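Local coordinates for thin, isoform D (Drosophila melanogaster, PDB 6XG7), which probably acts in ubiquitin transfer and binds zinc as a whole protein, with this chain forming its NHL-repeat beta-propeller, a protein-interaction domain, at residues 179-184 against 205-210; 157-162 against 186-191; 201-206 against 237-242; 255-260 against 281-286; 107-112 against 143-148. One frame throughout, in Å; residues are numbered along the deposited sequence.

Overall arrangement
All five contacts tie neighbouring parts of the NHL beta-propeller together. In chain order they run contact 5, contact 2, contact 1, contact 3 and contact 4; the segments of contacts 1 and 2 alternate along the chain. Contacts 3 and 5 are the same kind of join, an inner strand of one blade against the second strand of the blade before it, with centres about 13 Å apart. Contact 1 sits further out, its centre about 18 Å from the chain centre, against about 7 Å for contact 3. Contacts 1 and 3 share Ser205 and Asn206, and contacts 3 and 4, about 10 Å apart between centres, are linked through Arg237 and Glu284. Together they join successive blades over part of the ring.

Contact 1 (179-184 against 205-210); sequences CGRGEG and SNNHRI
Arg181 and Asn207 are joined side chain to side chain by a nearly straight hydrogen bond (172°), NE of Arg181 giving to OD1 of Asn207 at 2.8 Å. That oxygen lies at the edge of the guanidinium and in its plane, whereas the donor stands above the plane of the Asn207 carbonyl, and the two flat groups are turned 84° apart. A bend at chi3 (-81°) turns NE of Arg181 toward the amide as the two chains slide past each other in opposite directions.

The remaining bonds run from side chains to backbone carbonyls. Asn207 ND2 gives to Gly180 O at 3.0 Å, Arg181 NH2 to Asn206 O at 2.9 Å, and Arg209 NH2 to Gly182 O at 3.0 Å; a weak bond joins Arg209 NH1 to Arg181 O. Asp204 holds Arg209 in a salt bridge and also accepts from Asn207 ND2, a second shell that positions both donors. An alanine at Asn207 would probably leave Gly180 O and Arg181 NE without their mates here and set the Arg181 guanidinium freer to turn.

Packing between the side chains is slight: CG of Arg181 lies over one face of the Arg209 guanidinium, 4.3 Å from NH1.

His208 and Arg209 both face Asp204, a G1 beta bulge that follows the 3-10 turn 205-207 of this NHL repeat; the side chains of Asn207 and Arg209 hold the loop that crosses from the preceding blade.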
# COMPACT_ATOMS: atom_id res chain seq x y z
N CYS A 179 9.18 -10.56 15.30
CA CYS A 179 8.30 -9.92 16.27
C CYS A 179 9.08 -9.10 17.28
O CYS A 179 10.16 -9.51 17.74
CB CYS A 179 7.53 -11.01 17.02
SG CYS A 179 8.61 -12.12 17.99
N GLY A 180 8.53 -7.95 17.64
CA GLY A 180 9.10 -7.14 18.69
C GLY A 180 9.00 -5.65 18.40
O GLY A 180 8.51 -5.26 17.34
N ARG A 181 9.44 -4.83 19.37
CA ARG A 181 9.50 -3.38 19.21
C ARG A 181 10.93 -2.89 19.12
O ARG A 181 11.15 -1.68 19.04
CB ARG A 181 8.74 -2.67 20.35
CG ARG A 181 8.50 -1.13 20.15
CD ARG A 181 7.43 -0.51 21.09
NE ARG A 181 6.05 -0.73 20.63
CZ ARG A 181 4.97 -0.20 21.21
NH1 ARG A 181 5.09 0.58 22.27
NH2 ARG A 181 3.76 -0.45 20.71
N GLY A 182 11.91 -3.79 19.11
CA GLY A 182 13.30 -3.40 18.94
C GLY A 182 13.63 -3.02 17.51
O GLY A 182 12.81 -3.06 16.60
N GLU A 183 14.89 -2.62 17.32
CA GLU A 183 15.39 -2.30 15.99
C GLU A 183 15.27 -3.51 15.07
O GLU A 183 15.62 -4.64 15.44
CB GLU A 183 16.86 -1.87 16.08
N GLY A 184 14.74 -3.28 13.87
CA GLY A 184 14.54 -4.35 12.91
C GLY A 184 13.41 -5.30 13.21
O GLY A 184 13.20 -6.25 12.44
N SER A 205 2.75 -1.22 12.06
CA SER A 205 1.53 -0.60 12.57
C SER A 205 1.43 -0.62 14.09
O SER A 205 1.14 0.41 14.71
CB SER A 205 0.31 -1.25 11.92
OG SER A 205 0.45 -1.20 10.52
N ASN A 206 1.64 -1.78 14.71
CA ASN A 206 1.40 -1.87 16.15
C ASN A 206 2.55 -1.30 16.96
O ASN A 206 2.44 -1.22 18.19
CB ASN A 206 1.08 -3.30 16.58
CG ASN A 206 -0.38 -3.66 16.38
OD1 ASN A 206 -1.13 -2.94 15.72
ND2 ASN A 206 -0.80 -4.75 16.99
N ASN A 207 3.65 -0.90 16.31
CA ASN A 207 4.68 -0.11 16.95
C ASN A 207 4.59 1.38 16.61
O ASN A 207 5.48 2.16 16.98
CB ASN A 207 6.05 -0.65 16.56
CG ASN A 207 6.32 -2.01 17.17
OD1 ASN A 207 5.90 -2.31 18.30
ND2 ASN A 207 7.04 -2.84 16.43
N HIS A 208 3.54 1.80 15.90
CA HIS A 208 3.26 3.22 15.66
C HIS A 208 4.45 3.92 15.02
O HIS A 208 4.79 5.06 15.36
CB HIS A 208 2.82 3.91 16.95
CG HIS A 208 1.73 3.18 17.65
ND1 HIS A 208 0.47 3.03 17.09
CD2 HIS A 208 1.70 2.55 18.84
CE1 HIS A 208 -0.28 2.33 17.92
NE2 HIS A 208 0.43 2.03 18.99
N ARG A 209 5.08 3.26 14.06
CA ARG A 209 6.28 3.81 13.45
C ARG A 209 6.43 3.27 12.04
O ARG A 209 5.81 2.27 11.65
CB ARG A 209 7.54 3.47 14.28
CG ARG A 209 7.87 1.98 14.29
CD ARG A 209 8.95 1.61 15.26
NE ARG A 209 9.21 0.17 15.18
CZ ARG A 209 10.10 -0.46 15.94
NH1 ARG A 209 10.83 0.21 16.81
NH2 ARG A 209 10.26 -1.76 15.81
N ILE A 210 7.24 3.97 11.26
CA ILE A 210 7.73 3.49 9.98
C ILE A 210 9.17 3.02 10.19
O ILE A 210 9.97 3.70 10.84
CB ILE A 210 7.64 4.57 8.89
CG1 ILE A 210 6.31 4.46 8.12
CG2 ILE A 210 8.72 4.38 7.85
CD1 ILE A 210 5.08 4.56 8.92

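Contact 2 (157-162 against 186-191); sequences DKENHR and LEHPHY
His161 and His188 lie side by side and point the same way, their ring planes at an oblique 40°. Both are modelled in two conformers, and for the one described the bond goes to the backbone: His188 N gives to His161 ND1 at 3.2 Å, essentially straight and in the plane of the His161 ring.

Glu159 approaches the His188 ring from above, with OE2 3.5 Å over its plane and offset toward the rim; carboxylate and ring stand 79° apart. The same oxygen takes a salt bridge from Lys158 NZ at 2.9 Å, reached because chi4 (78°) bends NZ out of line. Lys158 runs alongside His190, and its CD makes a CH-pi contact 3.8 Å from that ring's centroid. The ring of His190 is also held by a hydrogen bond between its ND1 and Ser205 OG. Nearer the backbone, CG of Lys158 is 3.3 Å from Pro189 O, a buried oxygen with no hydrogen-bonding partner in the model.

The turn joining strands 153-157 and 162-166 thus rests on the start of strand 185-194 of the next blade, where Leu186 and Pro189 also touch Val202 of strand 199-204 and His190 meets Trp143 of strand 142-147 edge-to-face.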
# COMPACT_ATOMS: atom_id res chain seq x y z
N ASP A 157 4.33 -9.69 5.26
CA ASP A 157 3.77 -10.98 5.67
C ASP A 157 3.33 -10.78 7.11
O ASP A 157 4.08 -11.02 8.06
CB ASP A 157 4.88 -12.03 5.53
CG ASP A 157 4.43 -13.42 5.86
OD1 ASP A 157 3.23 -13.61 6.14
OD2 ASP A 157 5.30 -14.32 5.81
N LYS A 158 2.09 -10.29 7.27
CA LYS A 158 1.71 -9.55 8.46
C LYS A 158 1.86 -10.38 9.73
O LYS A 158 2.50 -9.95 10.69
CB LYS A 158 0.27 -9.04 8.32
CG LYS A 158 -0.19 -8.24 9.51
CD LYS A 158 -1.56 -7.65 9.30
CE LYS A 158 -2.69 -8.66 9.48
NZ LYS A 158 -3.01 -8.95 10.92
N GLU A 159 1.24 -11.56 9.77
CA GLU A 159 1.26 -12.33 11.01
C GLU A 159 2.55 -13.12 11.19
O GLU A 159 2.73 -13.73 12.25
CB GLU A 159 0.02 -13.22 11.13
CG GLU A 159 -1.22 -12.42 11.50
CD GLU A 159 -1.02 -11.60 12.75
OE1 GLU A 159 -0.63 -12.18 13.78
OE2 GLU A 159 -1.20 -10.36 12.65
N ASN A 160 3.46 -13.10 10.22
CA ASN A 160 4.81 -13.61 10.44
C ASN A 160 5.79 -12.49 10.77
O ASN A 160 6.99 -12.75 10.90
CB ASN A 160 5.29 -14.41 9.23
CG ASN A 160 4.56 -15.73 9.07
OD1 ASN A 160 4.08 -16.32 10.04
ND2 ASN A 160 4.46 -16.19 7.84
N HIS A 161 5.31 -11.25 10.92
CA HIS A 161 6.10 -10.10 11.36
C HIS A 161 7.37 -9.94 10.54
O HIS A 161 8.46 -9.67 11.05
CB HIS A 161 6.35 -10.17 12.87
CG HIS A 161 5.09 -10.39 13.65
ND1 HIS A 161 4.08 -9.45 13.71
CD2 HIS A 161 4.66 -11.44 14.38
CE1 HIS A 161 3.09 -9.91 14.45
NE2 HIS A 161 3.41 -11.12 14.87
N ARG A 162 7.22 -10.03 9.22
CA ARG A 162 8.38 -10.00 8.36
C ARG A 162 8.02 -9.48 6.98
O ARG A 162 6.85 -9.44 6.57
CB ARG A 162 9.01 -11.39 8.23
CG ARG A 162 8.13 -12.39 7.48
CD ARG A 162 8.67 -13.79 7.62
NE ARG A 162 7.88 -14.77 6.88
CZ ARG A 162 8.17 -16.06 6.88
NH1 ARG A 162 9.24 -16.49 7.54
NH2 ARG A 162 7.45 -16.92 6.20
N LEU A 186 9.20 -6.02 14.00
CA LEU A 186 7.94 -5.54 13.47
C LEU A 186 6.78 -6.17 14.22
O LEU A 186 6.86 -7.32 14.67
CB LEU A 186 7.81 -5.93 11.99
CG LEU A 186 8.90 -5.41 11.03
CD1 LEU A 186 8.83 -6.15 9.69
CD2 LEU A 186 8.71 -3.90 10.85
N GLU A 187 5.69 -5.41 14.36
CA GLU A 187 4.46 -5.89 14.98
C GLU A 187 3.30 -5.57 14.05
O GLU A 187 2.91 -4.40 13.94
CB GLU A 187 4.24 -5.27 16.36
CG GLU A 187 5.13 -5.82 17.43
CD GLU A 187 4.76 -7.24 17.81
OE1 GLU A 187 3.63 -7.69 17.51
OE2 GLU A 187 5.60 -7.90 18.42
N HIS A 188 2.78 -6.59 13.38
CA HIS A 188 1.64 -6.42 12.49
C HIS A 188 1.94 -5.41 11.39
O HIS A 188 1.16 -4.47 11.20
CB HIS A 188 0.40 -5.92 13.24
CG HIS A 188 -0.17 -6.89 14.23
ND1 HIS A 188 -1.52 -7.18 14.29
CD2 HIS A 188 0.41 -7.62 15.21
CE1 HIS A 188 -1.74 -8.05 15.26
NE2 HIS A 188 -0.58 -8.33 15.83
N PRO A 189 3.04 -5.56 10.64
CA PRO A 189 3.30 -4.64 9.54
C PRO A 189 2.23 -4.83 8.47
O PRO A 189 1.83 -5.95 8.16
CB PRO A 189 4.68 -5.08 9.04
CG PRO A 189 4.68 -6.58 9.32
CD PRO A 189 3.98 -6.70 10.65
N HIS A 190 1.78 -3.71 7.90
CA HIS A 190 0.71 -3.74 6.90
C HIS A 190 1.18 -3.37 5.50
O HIS A 190 0.95 -4.13 4.57
CB HIS A 190 -0.47 -2.86 7.31
CG HIS A 190 -1.35 -3.46 8.35
ND1 HIS A 190 -0.99 -3.52 9.68
CD2 HIS A 190 -2.57 -4.05 8.27
CE1 HIS A 190 -1.95 -4.10 10.38
NE2 HIS A 190 -2.92 -4.43 9.55
N TYR A 191 1.76 -2.19 5.30
CA TYR A 191 2.06 -1.71 3.96
C TYR A 191 3.54 -1.42 3.79
O TYR A 191 4.32 -1.37 4.76
CB TYR A 191 1.18 -0.50 3.62
CG TYR A 191 -0.28 -0.83 3.46
CD1 TYR A 191 -0.79 -1.25 2.24
CD2 TYR A 191 -1.18 -0.69 4.52
CE1 TYR A 191 -2.13 -1.53 2.07
CE2 TYR A 191 -2.54 -0.98 4.37
CZ TYR A 191 -3.01 -1.40 3.14
OH TYR A 191 -4.34 -1.69 2.94

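Contact 3 (201-206 against 237-242)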
# COMPACT_ATOMS: atom_id res chain seq x y z
N ILE A 201 10.53 0.68 2.91
CA ILE A 201 9.82 1.50 3.88
C ILE A 201 8.60 0.71 4.32
O ILE A 201 7.74 0.39 3.50
CB ILE A 201 9.42 2.84 3.25
CG1 ILE A 201 10.66 3.59 2.74
CG2 ILE A 201 8.60 3.67 4.23
CD1 ILE A 201 10.33 4.51 1.57
N VAL A 202 8.52 0.38 5.61
CA VAL A 202 7.51 -0.52 6.14
C VAL A 202 6.69 0.19 7.21
O VAL A 202 7.26 0.77 8.14
CB VAL A 202 8.16 -1.79 6.73
CG1 VAL A 202 7.08 -2.72 7.30
CG2 VAL A 202 9.02 -2.49 5.67
N SER A 203 5.37 0.15 7.09
CA SER A 203 4.51 0.66 8.16
C SER A 203 4.38 -0.42 9.22
O SER A 203 3.77 -1.47 9.01
CB SER A 203 3.15 1.15 7.69
OG SER A 203 2.40 0.12 7.08
N ASP A 204 4.99 -0.16 10.37
CA ASP A 204 5.09 -1.10 11.47
C ASP A 204 3.96 -0.77 12.43
O ASP A 204 4.14 -0.11 13.46
CB ASP A 204 6.47 -0.96 12.10
CG ASP A 204 6.74 -1.99 13.18
OD1 ASP A 204 5.92 -2.92 13.32
OD2 ASP A 204 7.77 -1.85 13.88
N SER A 205 2.75 -1.22 12.06
CA SER A 205 1.53 -0.60 12.57
C SER A 205 1.43 -0.62 14.09
O SER A 205 1.14 0.41 14.71
CB SER A 205 0.31 -1.25 11.92
OG SER A 205 0.45 -1.20 10.52
N ASN A 206 1.64 -1.78 14.71
CA ASN A 206 1.40 -1.87 16.15
C ASN A 206 2.55 -1.30 16.96
O ASN A 206 2.44 -1.22 18.19
CB ASN A 206 1.08 -3.30 16.58
CG ASN A 206 -0.38 -3.66 16.38
OD1 ASN A 206 -1.13 -2.94 15.72
ND2 ASN A 206 -0.80 -4.75 16.99
N ARG A 237 -0.96 2.87 8.41
CA ARG A 237 -1.31 1.86 7.41
C ARG A 237 -0.56 2.14 6.11
O ARG A 237 0.64 1.89 6.03
CB ARG A 237 -2.84 1.77 7.25
CG ARG A 237 -3.53 1.20 8.47
CD ARG A 237 -4.05 -0.18 8.20
NE ARG A 237 -4.33 -0.88 9.44
CZ ARG A 237 -5.19 -1.88 9.57
NH1 ARG A 237 -5.88 -2.33 8.52
NH2 ARG A 237 -5.35 -2.44 10.76
N GLY A 238 -1.24 2.66 5.09
CA GLY A 238 -0.59 2.82 3.80
C GLY A 238 0.67 3.66 3.86
O GLY A 238 0.77 4.63 4.62
N VAL A 239 1.64 3.28 3.04
CA VAL A 239 2.84 4.07 2.83
C VAL A 239 3.14 4.13 1.34
O VAL A 239 2.89 3.18 0.60
CB VAL A 239 4.08 3.57 3.61
CG1 VAL A 239 3.92 3.75 5.08
CG2 VAL A 239 4.42 2.13 3.26
N ALA A 240 3.70 5.26 0.91
CA ALA A 240 4.13 5.42 -0.47
C ALA A 240 5.35 6.31 -0.49
O ALA A 240 5.64 7.03 0.47
CB ALA A 240 3.03 6.04 -1.34
N VAL A 241 6.09 6.25 -1.59
CA VAL A 241 7.28 7.06 -1.78
C VAL A 241 7.26 7.61 -3.20
O VAL A 241 6.88 6.89 -4.13
CB VAL A 241 8.55 6.23 -1.47
CG1 VAL A 241 8.75 5.11 -2.49
CG2 VAL A 241 9.77 7.11 -1.37
N ASP A 242 7.66 8.88 -3.37
CA ASP A 242 7.75 9.46 -4.71
C ASP A 242 9.16 9.26 -5.27
O ASP A 242 10.02 8.64 -4.65
CB ASP A 242 7.25 10.90 -4.75
CG ASP A 242 8.25 11.92 -4.28
OD1 ASP A 242 9.41 11.59 -3.92
OD2 ASP A 242 7.87 13.11 -4.29
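Ser203 OG is gripped by two backbone groups, giving a hydrogen bond to Arg237 O at 2.7 Å and taking one from Tyr191 N. Ser203 and Val239 are each modelled in two conformers, and the contacts given are those of the one described. The Ser203 chi1 of 60° sets OG between the backbone N and the carbonyl carbon, the crowded position, from which it reaches across. The donor is tilted 20° from the plane of the Arg237 carbonyl. Arg237 itself sends its guanidinium off to a salt bridge with Glu284.

Apolar atoms fill the interval beside the bond. CB of Ser203 meets CG1 of Val239 at 3.8 Å, and CG2 of Val239 lies equally far from Ile201 O. Further along, Ile201 and Val241 cross obliquely, CD1 of Ile201 touching CB of Val241 at 3.9 Å and CG2 at 4.0 Å. Ile210 packs on both Ile201 and Val239, adding a third apolar surface to the interface.

The segments of strands 201-204 and 239-241 run nearly antiparallel (161°), yet their axes come no closer than 7.6 Å, and side chains rather than paired backbones bridge the gap. This is the packing expected between blades of a beta-propeller: the innermost strand of one NHL blade lies against the second strand of the blade before it.

Contact 4 (255-260 against 281-286); sequences NRIQIF and KGLEGV
Leu283 packing on Ile257 and on the carbonyl of Arg256 makes this a mainly apolar contact with one bridging water, set between successive blades of the NHL beta-propeller. Strand 256-260 is the third strand of its blade and strand 279-288 opens the next one. The backbones stay apart, the nearest CA pair being Asn255 and Lys281 at 6.2 Å, and the two segments bury only 219 Å² between them.

One methyl group does most of the work. CD1 of Leu283 comes within 3.3 Å of Arg256 O and 3.8 Å of Ile257 CD1. The Ile257 and Leu283 side chains meet at a slant, methyl against methyl. Two torsions bring those methyls together: chi2 of Leu283 (177°) sends CD1 straight out, anti to CA, while chi2 of Ile257 (-54°) folds its CD1 round. Val296 and Ala250 touch both side chains, so the methyls belong to a buried apolar cluster.

At the start of strand 256-260, Asn255 and Arg256 both face Asp251, which forms a G1 beta bulge. Arg256 turns away from Leu283, to a salt bridge with Asp251 and a hydrogen bond to Gln232 O; the carbonyl of Arg256, not its guanidinium, takes part here.

The polar link lies at the Asn255 end: a water gives a hydrogen bond to Asn255 OD1 at 2.8 Å and accepts one from Leu283 N at 2.9 Å, relaying the amide of one blade to the backbone of the next.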
# COMPACT_ATOMS: atom_id res chain seq x y z
N ASN A 255 -6.46 9.65 11.63
CA ASN A 255 -7.34 10.07 10.55
C ASN A 255 -6.71 11.19 9.71
O ASN A 255 -7.34 12.22 9.43
CB ASN A 255 -8.71 10.44 11.09
CG ASN A 255 -9.35 9.28 11.81
OD1 ASN A 255 -9.76 8.30 11.18
ND2 ASN A 255 -9.39 9.34 13.12
N ARG A 256 -5.46 10.98 9.29
CA ARG A 256 -4.73 12.00 8.57
C ARG A 256 -3.64 11.37 7.72
O ARG A 256 -3.21 10.24 7.94
CB ARG A 256 -4.11 13.02 9.52
CG ARG A 256 -3.01 12.44 10.40
CD ARG A 256 -2.56 13.41 11.46
NE ARG A 256 -1.55 12.79 12.32
CZ ARG A 256 -0.90 13.44 13.27
NH1 ARG A 256 -1.15 14.72 13.49
NH2 ARG A 256 0.00 12.80 14.01
N ILE A 257 -3.22 12.13 6.70
CA ILE A 257 -2.05 11.81 5.89
C ILE A 257 -0.90 12.67 6.38
O ILE A 257 -1.09 13.86 6.65
CB ILE A 257 -2.32 12.10 4.40
CG1 ILE A 257 -3.47 11.23 3.88
CG2 ILE A 257 -1.07 11.94 3.57
CD1 ILE A 257 -3.32 9.78 4.09
N GLN A 258 0.28 12.08 6.52
CA GLN A 258 1.49 12.83 6.81
C GLN A 258 2.50 12.63 5.69
O GLN A 258 2.61 11.54 5.11
CB GLN A 258 2.10 12.41 8.15
CG GLN A 258 1.22 12.70 9.33
CD GLN A 258 1.99 12.59 10.61
OE1 GLN A 258 2.93 13.34 10.85
NE2 GLN A 258 1.61 11.64 11.46
N ILE A 259 3.23 13.71 5.37
CA ILE A 259 4.26 13.71 4.34
C ILE A 259 5.57 14.05 5.02
O ILE A 259 5.64 14.96 5.85
CB ILE A 259 3.95 14.76 3.25
CG1 ILE A 259 2.51 14.61 2.76
CG2 ILE A 259 4.97 14.64 2.11
CD1 ILE A 259 2.11 15.69 1.73
N PHE A 260 6.63 13.33 4.63
CA PHE A 260 7.97 13.50 5.17
C PHE A 260 8.94 13.78 4.03
O PHE A 260 8.78 13.23 2.93
CB PHE A 260 8.41 12.23 5.92
CG PHE A 260 7.54 11.94 7.10
CD1 PHE A 260 6.35 11.26 6.93
CD2 PHE A 260 7.87 12.42 8.35
CE1 PHE A 260 5.51 11.04 8.00
CE2 PHE A 260 7.04 12.22 9.43
CZ PHE A 260 5.85 11.53 9.25
N LYS A 281 -12.25 8.25 7.73
CA LYS A 281 -12.65 7.44 8.88
C LYS A 281 -11.86 6.15 9.08
O LYS A 281 -11.85 5.63 10.21
CB LYS A 281 -14.14 7.10 8.84
CG LYS A 281 -15.01 8.26 9.27
CD LYS A 281 -16.46 7.88 9.46
CE LYS A 281 -17.26 9.06 9.95
NZ LYS A 281 -18.68 8.71 10.17
N GLY A 282 -11.28 5.58 8.05
CA GLY A 282 -10.48 4.38 8.23
C GLY A 282 -9.50 4.18 7.10
O GLY A 282 -9.77 3.43 6.16
N LEU A 283 -8.34 4.83 7.18
CA LEU A 283 -7.40 4.84 6.07
C LEU A 283 -6.73 3.49 5.87
O LEU A 283 -6.38 2.80 6.84
CB LEU A 283 -6.31 5.87 6.35
CG LEU A 283 -6.75 7.33 6.32
CD1 LEU A 283 -5.59 8.26 6.68
CD2 LEU A 283 -7.34 7.69 4.97
N GLU A 284 -6.51 3.15 4.60
CA GLU A 284 -5.77 1.96 4.21
C GLU A 284 -4.62 2.37 3.30
O GLU A 284 -3.69 3.03 3.75
CB GLU A 284 -6.74 0.95 3.58
CG GLU A 284 -7.68 0.31 4.58
CD GLU A 284 -7.03 -0.81 5.39
OE1 GLU A 284 -5.83 -1.10 5.22
OE2 GLU A 284 -7.74 -1.41 6.22
N GLY A 285 -4.68 2.01 2.02
CA GLY A 285 -3.58 2.28 1.12
C GLY A 285 -3.45 3.75 0.75
O GLY A 285 -4.38 4.56 0.84
N VAL A 286 -2.24 4.10 0.29
CA VAL A 286 -1.93 5.43 -0.21
C VAL A 286 -1.02 5.24 -1.42
O VAL A 286 -0.29 4.26 -1.51
CB VAL A 286 -1.29 6.33 0.88
CG1 VAL A 286 0.04 5.80 1.29
CG2 VAL A 286 -1.20 7.79 0.45
O HOH W 1 -8.25 6.74 9.39

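Contact 5 (107-112 against 143-148); sequences IIADRY and WGVTTD
Ala109 and Trp143, the pair with the closest CA atoms at 5.7 Å, mark the register of strand segments 107-110 and 143-147, which run nearly antiparallel (161°) with axes 6.7 Å apart. The tightest approach belongs to that pair, CB of Ala109 lying 3.0 Å from Trp143 O.

Farther along, the side chains interleave. Ile107 and Val145 cross at about a right angle, their CG2 methyls 3.6 Å apart. CG1 of Ile107 also rests 3.9 Å from CG2 of Thr147. Ile116 and Ile153 pack behind this row and help bury it.

At the other end Arg111 runs beside Trp143, pointing the same way. CG is anti to the backbone N (chi1 178°) and the chain is extended from CG to NE, beside the indole. CZ3 of Trp143 stands 3.4 Å over one guanidinium face, offset toward the rim, but the two planes are 48° apart and do not stack flat. Tyr112 OH lies over the opposite face, 3.1 Å above the guanidinium plane. Arg111, Tyr112 and Trp143 all touch a crystal neighbour, which may influence this pose. An alanine at Arg111 would probably open a gap beside CZ3 of Trp143 and leave Tyr112 OH without the guanidinium beneath it.

The indole also meets His190 and Tyr191 edge-to-face, so it reaches a third blade. An inner strand laid against the second strand of the preceding blade, by side-chain packing that falls partly on backbone carbonyls, is the inter-blade packing of an NHL beta-propeller.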
# COMPACT_ATOMS: atom_id res chain seq x y z
N ILE A 107 0.35 -6.99 -9.29
CA ILE A 107 0.80 -7.88 -8.22
C ILE A 107 -0.19 -7.72 -7.08
O ILE A 107 -0.35 -6.62 -6.54
CB ILE A 107 2.21 -7.51 -7.74
CG1 ILE A 107 3.16 -7.15 -8.90
CG2 ILE A 107 2.75 -8.58 -6.81
CD1 ILE A 107 3.37 -8.23 -9.88
N ILE A 108 -0.84 -8.82 -6.68
CA ILE A 108 -1.92 -8.79 -5.70
C ILE A 108 -1.55 -9.65 -4.50
O ILE A 108 -1.17 -10.83 -4.66
CB ILE A 108 -3.25 -9.28 -6.30
CG1 ILE A 108 -3.90 -8.22 -7.19
CG2 ILE A 108 -4.25 -9.63 -5.19
CD1 ILE A 108 -3.28 -8.05 -8.46
N ALA A 109 -1.70 -9.09 -3.31
CA ALA A 109 -1.59 -9.86 -2.07
C ALA A 109 -2.97 -10.41 -1.75
O ALA A 109 -3.88 -9.68 -1.34
CB ALA A 109 -1.05 -9.00 -0.94
N ASP A 110 -3.13 -11.72 -1.95
CA ASP A 110 -4.42 -12.39 -1.86
C ASP A 110 -4.58 -12.91 -0.43
O ASP A 110 -4.38 -14.08 -0.14
CB ASP A 110 -4.47 -13.50 -2.90
CG ASP A 110 -5.82 -14.09 -3.08
OD1 ASP A 110 -6.79 -13.60 -2.46
OD2 ASP A 110 -5.92 -15.07 -3.87
N ARG A 111 -4.97 -12.00 0.46
CA ARG A 111 -4.87 -12.13 1.91
C ARG A 111 -5.31 -13.50 2.43
O ARG A 111 -4.53 -14.20 3.08
CB ARG A 111 -5.68 -11.01 2.56
CG ARG A 111 -5.71 -11.02 4.07
CD ARG A 111 -6.71 -9.95 4.57
NE ARG A 111 -7.00 -10.06 6.00
CZ ARG A 111 -8.04 -9.49 6.59
NH1 ARG A 111 -8.91 -8.78 5.88
NH2 ARG A 111 -8.22 -9.63 7.90
N TYR A 112 -6.58 -13.86 2.22
CA TYR A 112 -7.13 -15.07 2.85
C TYR A 112 -6.80 -16.34 2.08
O TYR A 112 -7.08 -17.44 2.58
CB TYR A 112 -8.64 -14.94 3.06
CG TYR A 112 -9.09 -14.09 4.23
CD1 TYR A 112 -8.37 -13.98 5.42
CD2 TYR A 112 -10.30 -13.41 4.15
CE1 TYR A 112 -8.84 -13.20 6.49
CE2 TYR A 112 -10.77 -12.65 5.19
CZ TYR A 112 -10.04 -12.53 6.35
OH TYR A 112 -10.57 -11.76 7.35
N TRP A 143 -0.15 -8.82 3.10
CA TRP A 143 -0.93 -7.59 3.13
C TRP A 143 -0.39 -6.63 2.07
O TRP A 143 -0.78 -6.71 0.90
CB TRP A 143 -0.97 -7.01 4.54
CG TRP A 143 -2.15 -6.08 4.74
CD1 TRP A 143 -2.31 -4.82 4.24
CD2 TRP A 143 -3.36 -6.36 5.46
NE1 TRP A 143 -3.52 -4.30 4.60
CE2 TRP A 143 -4.18 -5.22 5.35
CE3 TRP A 143 -3.82 -7.46 6.19
CZ2 TRP A 143 -5.44 -5.15 5.94
CZ3 TRP A 143 -5.08 -7.38 6.78
CH2 TRP A 143 -5.86 -6.23 6.66
N GLY A 144 0.52 -5.73 2.43
CA GLY A 144 1.09 -4.85 1.44
C GLY A 144 2.04 -5.58 0.50
O GLY A 144 2.71 -6.55 0.88
N VAL A 145 2.12 -5.07 -0.72
CA VAL A 145 3.04 -5.59 -1.73
C VAL A 145 3.53 -4.42 -2.57
O VAL A 145 2.80 -3.47 -2.85
CB VAL A 145 2.37 -6.71 -2.57
CG1 VAL A 145 1.18 -6.18 -3.35
CG2 VAL A 145 3.38 -7.38 -3.47
N THR A 146 4.81 -4.47 -2.95
CA THR A 146 5.37 -3.47 -3.84
C THR A 146 6.49 -4.11 -4.66
O THR A 146 6.86 -5.27 -4.44
CB THR A 146 5.86 -2.24 -3.06
OG1 THR A 146 6.08 -1.15 -3.97
CG2 THR A 146 7.14 -2.56 -2.28
N THR A 147 7.01 -3.35 -5.61
CA THR A 147 8.07 -3.83 -6.49
C THR A 147 9.14 -2.76 -6.65
O THR A 147 8.90 -1.57 -6.42
CB THR A 147 7.55 -4.24 -7.89
OG1 THR A 147 7.19 -3.09 -8.66
CG2 THR A 147 6.38 -5.20 -7.77
N ASP A 148 10.33 -3.20 -7.04
CA ASP A 148 11.43 -2.28 -7.32
C ASP A 148 11.69 -2.17 -8.82
O ASP A 148 11.01 -2.78 -9.66
CB ASP A 148 12.67 -2.64 -6.51
CG ASP A 148 13.33 -3.94 -6.94
OD1 ASP A 148 13.04 -4.45 -8.04
OD2 ASP A 148 14.19 -4.44 -6.18